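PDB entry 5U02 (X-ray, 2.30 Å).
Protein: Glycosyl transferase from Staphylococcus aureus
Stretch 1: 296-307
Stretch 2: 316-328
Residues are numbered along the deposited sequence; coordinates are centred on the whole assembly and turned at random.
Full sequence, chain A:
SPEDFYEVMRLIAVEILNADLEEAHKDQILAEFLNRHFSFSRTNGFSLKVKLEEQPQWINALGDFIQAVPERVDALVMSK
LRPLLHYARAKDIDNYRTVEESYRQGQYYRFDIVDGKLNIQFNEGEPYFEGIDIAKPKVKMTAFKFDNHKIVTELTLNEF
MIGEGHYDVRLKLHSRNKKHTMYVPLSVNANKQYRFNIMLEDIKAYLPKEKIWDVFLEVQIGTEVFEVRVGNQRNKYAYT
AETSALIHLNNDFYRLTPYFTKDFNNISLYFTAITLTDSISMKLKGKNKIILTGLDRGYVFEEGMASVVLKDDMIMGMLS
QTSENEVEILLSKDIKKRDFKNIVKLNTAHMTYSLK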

# COMPACT_ATOMS: atom_id res chain seq x y z
N ASP A 296 37.28 -1.63 11.03
CA ASP A 296 37.53 -2.11 9.68
C ASP A 296 36.69 -1.42 8.63
O ASP A 296 37.05 -1.45 7.45
CB ASP A 296 37.29 -3.63 9.60
CG ASP A 296 38.26 -4.44 10.47
OD1 ASP A 296 39.33 -3.90 10.83
OD2 ASP A 296 37.96 -5.60 10.76
N ARG A 297 35.57 -0.82 9.03
CA ARG A 297 34.64 -0.19 8.12
C ARG A 297 33.82 0.80 8.92
O ARG A 297 33.75 0.72 10.15
CB ARG A 297 33.75 -1.22 7.43
CG ARG A 297 32.78 -1.91 8.38
CD ARG A 297 32.05 -3.08 7.73
NE ARG A 297 32.82 -4.33 7.77
CZ ARG A 297 33.24 -4.99 6.70
NH1 ARG A 297 32.98 -4.53 5.49
NH2 ARG A 297 33.93 -6.11 6.85
N GLY A 298 33.22 1.76 8.23
CA GLY A 298 32.35 2.69 8.91
C GLY A 298 31.01 2.07 9.26
O GLY A 298 30.50 1.20 8.56
N TYR A 299 30.45 2.53 10.37
CA TYR A 299 29.10 2.17 10.79
C TYR A 299 28.29 3.45 10.96
O TYR A 299 28.71 4.38 11.66
CB TYR A 299 29.12 1.38 12.11
CG TYR A 299 29.42 -0.08 11.93
CD1 TYR A 299 30.74 -0.54 11.86
CD2 TYR A 299 28.40 -1.01 11.82
CE1 TYR A 299 31.03 -1.88 11.69
CE2 TYR A 299 28.67 -2.36 11.65
CZ TYR A 299 29.99 -2.78 11.59
OH TYR A 299 30.26 -4.12 11.42
N VAL A 300 27.13 3.50 10.31
CA VAL A 300 26.27 4.67 10.34
C VAL A 300 25.13 4.42 11.32
O VAL A 300 24.47 3.38 11.26
CB VAL A 300 25.72 5.00 8.94
CG1 VAL A 300 26.76 5.77 8.13
CG2 VAL A 300 25.30 3.74 8.21
N PHE A 301 24.93 5.37 12.23
CA PHE A 301 23.86 5.31 13.21
C PHE A 301 22.94 6.50 13.02
O PHE A 301 23.36 7.56 12.54
CB PHE A 301 24.41 5.29 14.65
CG PHE A 301 25.16 4.04 15.00
CD1 PHE A 301 26.49 3.88 14.65
CD2 PHE A 301 24.53 3.01 15.68
CE1 PHE A 301 27.18 2.73 14.96
CE2 PHE A 301 25.21 1.85 16.00
CZ PHE A 301 26.55 1.71 15.65
N GLU A 302 21.67 6.32 13.39
CA GLU A 302 20.72 7.41 13.32
C GLU A 302 21.08 8.49 14.33
O GLU A 302 21.33 8.21 15.50
CB GLU A 302 19.30 6.90 13.57
CG GLU A 302 19.18 5.94 14.74
CD GLU A 302 17.75 5.73 15.21
OE1 GLU A 302 17.53 4.89 16.11
OE2 GLU A 302 16.83 6.42 14.69
N GLU A 303 21.11 9.74 13.87
CA GLU A 303 21.43 10.84 14.77
C GLU A 303 20.21 11.22 15.59
O GLU A 303 19.06 11.02 15.19
CB GLU A 303 21.94 12.04 13.97
CG GLU A 303 23.26 11.77 13.25
CD GLU A 303 23.88 13.03 12.68
OE1 GLU A 303 23.17 13.79 12.00
OE2 GLU A 303 25.08 13.27 12.94
N GLY A 304 20.46 11.77 16.78
CA GLY A 304 19.39 12.19 17.66
C GLY A 304 19.56 11.66 19.06
O GLY A 304 20.68 11.37 19.49
N MET A 305 18.45 11.52 19.78
CA MET A 305 18.51 11.11 21.18
C MET A 305 19.08 9.71 21.32
O MET A 305 18.85 8.83 20.47
CB MET A 305 17.11 11.17 21.79
CG MET A 305 16.51 12.56 21.79
SD MET A 305 14.77 12.55 22.23
CE MET A 305 14.32 14.22 21.80
N ALA A 306 19.83 9.51 22.39
CA ALA A 306 20.44 8.23 22.70
C ALA A 306 20.60 8.14 24.21
O ALA A 306 20.44 9.13 24.92
CB ALA A 306 21.78 8.06 21.98
N SER A 307 20.90 6.94 24.69
CA SER A 307 21.11 6.75 26.12
C SER A 307 22.03 5.56 26.34
O SER A 307 22.13 4.66 25.49
CB SER A 307 19.78 6.53 26.85
OG SER A 307 19.14 5.33 26.43
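Stretch 2 (316-328) MGMLSQTSENEVE

Where two neighbouring segments do not pair by backbone alone, side chains often supply the missing amide and carbonyl partners, and the stretches 296-307 and 316-328 illustrate the principle. Stretch 2 enters already in a strand at Met316, passes through a turn around Glu324 and Asn325, and returns as a second strand from Glu326; its first strand runs antiparallel to strand 304-307, the axes crossing at 133° and approaching to 4.3 Å.

Stretch 1 begins at the turn. Asp296 makes no contact, but Gly298 packs closely, its CA 3.1 Å from Glu324 O in a CA-H...O contact; a CB here would lie 2.1 Å from that same oxygen, a clash that glycine avoids. Next, Gln321 extends toward stretch 1 and takes the place of a backbone partner: its NE2 donates to Tyr299 O (2.7 Å), while its OE1 accepts from Phe301 N (2.8 Å), so one amide group bridges Val300. The Phe301 side chain is held by apolar neighbours, CB lying 3.9 Å from Leu319 CD2 and CD1 3.8 Å from Val327 CG2. The CA-to-CB bond of Glu302 points away, yet its O lies 3.3 Å from Leu319 CD2. Glu303 reverses the arrangement seen at Gln321, its OE2 accepting from Gln321 N at 2.7 Å.

Regular pairing starts at Gly304, whose N donates to Leu319 O (3.1 Å) and whose O accepts from Leu319 N (2.8 Å). Its phi/psi of 130/-154 by itself calls for glycine. Met305 faces Met318 in a non-hydrogen-bonded pair, CA to CA 4.8 Å. Ala306 restores the double link: its N donates to Gly317 O (3.0 Å) and its O accepts from Gly317 N (2.7 Å), while its CB sits 4.2 Å from Leu319 CB on their shared face. Ser307, the last residue of stretch 1, pairs with Met316, its CB 3.7 Å from Met316 SD.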

# COMPACT_ATOMS: atom_id res chain seq x y z
N MET A 316 21.18 9.97 29.47
CA MET A 316 20.76 10.36 28.13
C MET A 316 21.90 11.08 27.42
O MET A 316 22.85 11.57 28.04
CB MET A 316 19.54 11.28 28.19
CG MET A 316 18.26 10.63 28.72
SD MET A 316 17.61 9.40 27.58
CE MET A 316 17.37 10.38 26.10
N GLY A 317 21.79 11.15 26.10
CA GLY A 317 22.82 11.79 25.30
C GLY A 317 22.28 12.14 23.93
O GLY A 317 21.13 11.87 23.60
N MET A 318 23.14 12.77 23.14
CA MET A 318 22.83 13.13 21.75
C MET A 318 23.87 12.49 20.85
O MET A 318 25.07 12.71 21.03
CB MET A 318 22.80 14.64 21.56
CG MET A 318 21.40 15.24 21.67
SD MET A 318 20.44 14.97 20.17
CE MET A 318 21.54 15.70 18.96
N LEU A 319 23.41 11.70 19.88
CA LEU A 319 24.29 10.99 18.97
C LEU A 319 24.47 11.80 17.70
O LEU A 319 23.50 12.30 17.13
CB LEU A 319 23.73 9.60 18.64
CG LEU A 319 24.61 8.62 17.86
CD1 LEU A 319 24.25 7.18 18.19
CD2 LEU A 319 24.51 8.83 16.35
N SER A 320 25.72 11.91 17.25
CA SER A 320 26.02 12.57 15.99
C SER A 320 27.11 11.78 15.28
O SER A 320 28.06 11.29 15.91
CB SER A 320 26.46 14.02 16.20
OG SER A 320 27.62 14.09 17.00
N GLN A 321 26.96 11.65 13.96
CA GLN A 321 27.92 10.93 13.13
C GLN A 321 29.01 11.91 12.73
O GLN A 321 28.87 12.66 11.76
CB GLN A 321 27.22 10.33 11.91
CG GLN A 321 28.07 9.34 11.14
CD GLN A 321 27.75 7.91 11.49
OE1 GLN A 321 26.61 7.57 11.80
NE2 GLN A 321 28.76 7.05 11.46
N THR A 322 30.11 11.91 13.48
CA THR A 322 31.15 12.92 13.29
C THR A 322 32.00 12.64 12.06
O THR A 322 32.46 13.57 11.39
CB THR A 322 32.04 13.00 14.54
OG1 THR A 322 32.61 11.71 14.80
CG2 THR A 322 31.21 13.44 15.74
N SER A 323 32.24 11.37 11.76
CA SER A 323 32.85 10.95 10.50
C SER A 323 32.17 9.67 10.07
O SER A 323 31.23 9.19 10.72
CB SER A 323 34.37 10.78 10.62
OG SER A 323 34.70 9.51 11.16
N GLU A 324 32.63 9.09 8.97
CA GLU A 324 31.93 7.91 8.48
C GLU A 324 32.24 6.65 9.28
O GLU A 324 31.51 5.66 9.15
CB GLU A 324 32.24 7.68 7.00
CG GLU A 324 30.99 7.37 6.19
CD GLU A 324 31.15 7.68 4.72
OE1 GLU A 324 32.03 7.07 4.08
OE2 GLU A 324 30.41 8.54 4.20
N ASN A 325 33.27 6.66 10.13
CA ASN A 325 33.52 5.55 11.04
C ASN A 325 33.60 6.00 12.50
O ASN A 325 34.08 5.24 13.35
CB ASN A 325 34.79 4.79 10.65
CG ASN A 325 36.05 5.53 11.03
OD1 ASN A 325 36.12 6.76 10.95
ND2 ASN A 325 37.07 4.78 11.45
N GLU A 326 33.16 7.22 12.80
CA GLU A 326 33.22 7.74 14.16
C GLU A 326 31.90 8.37 14.54
O GLU A 326 31.37 9.22 13.81
CB GLU A 326 34.36 8.75 14.33
CG GLU A 326 35.72 8.09 14.44
CD GLU A 326 36.85 9.09 14.47
OE1 GLU A 326 37.77 8.93 15.30
OE2 GLU A 326 36.82 10.05 13.66
N VAL A 327 31.38 7.98 15.70
CA VAL A 327 30.11 8.45 16.22
C VAL A 327 30.35 9.00 17.62
O VAL A 327 31.07 8.38 18.41
CB VAL A 327 29.07 7.32 16.25
CG1 VAL A 327 27.94 7.65 17.19
CG2 VAL A 327 28.53 7.07 14.85
N GLU A 328 29.77 10.16 17.91
CA GLU A 328 29.89 10.78 19.21
C GLU A 328 28.53 10.78 19.91
O GLU A 328 27.52 11.15 19.31
CB GLU A 328 30.41 12.21 19.10
CG GLU A 328 30.35 12.98 20.41
CD GLU A 328 30.59 14.46 20.22
OE1 GLU A 328 31.77 14.86 20.15
OE2 GLU A 328 29.61 15.22 20.12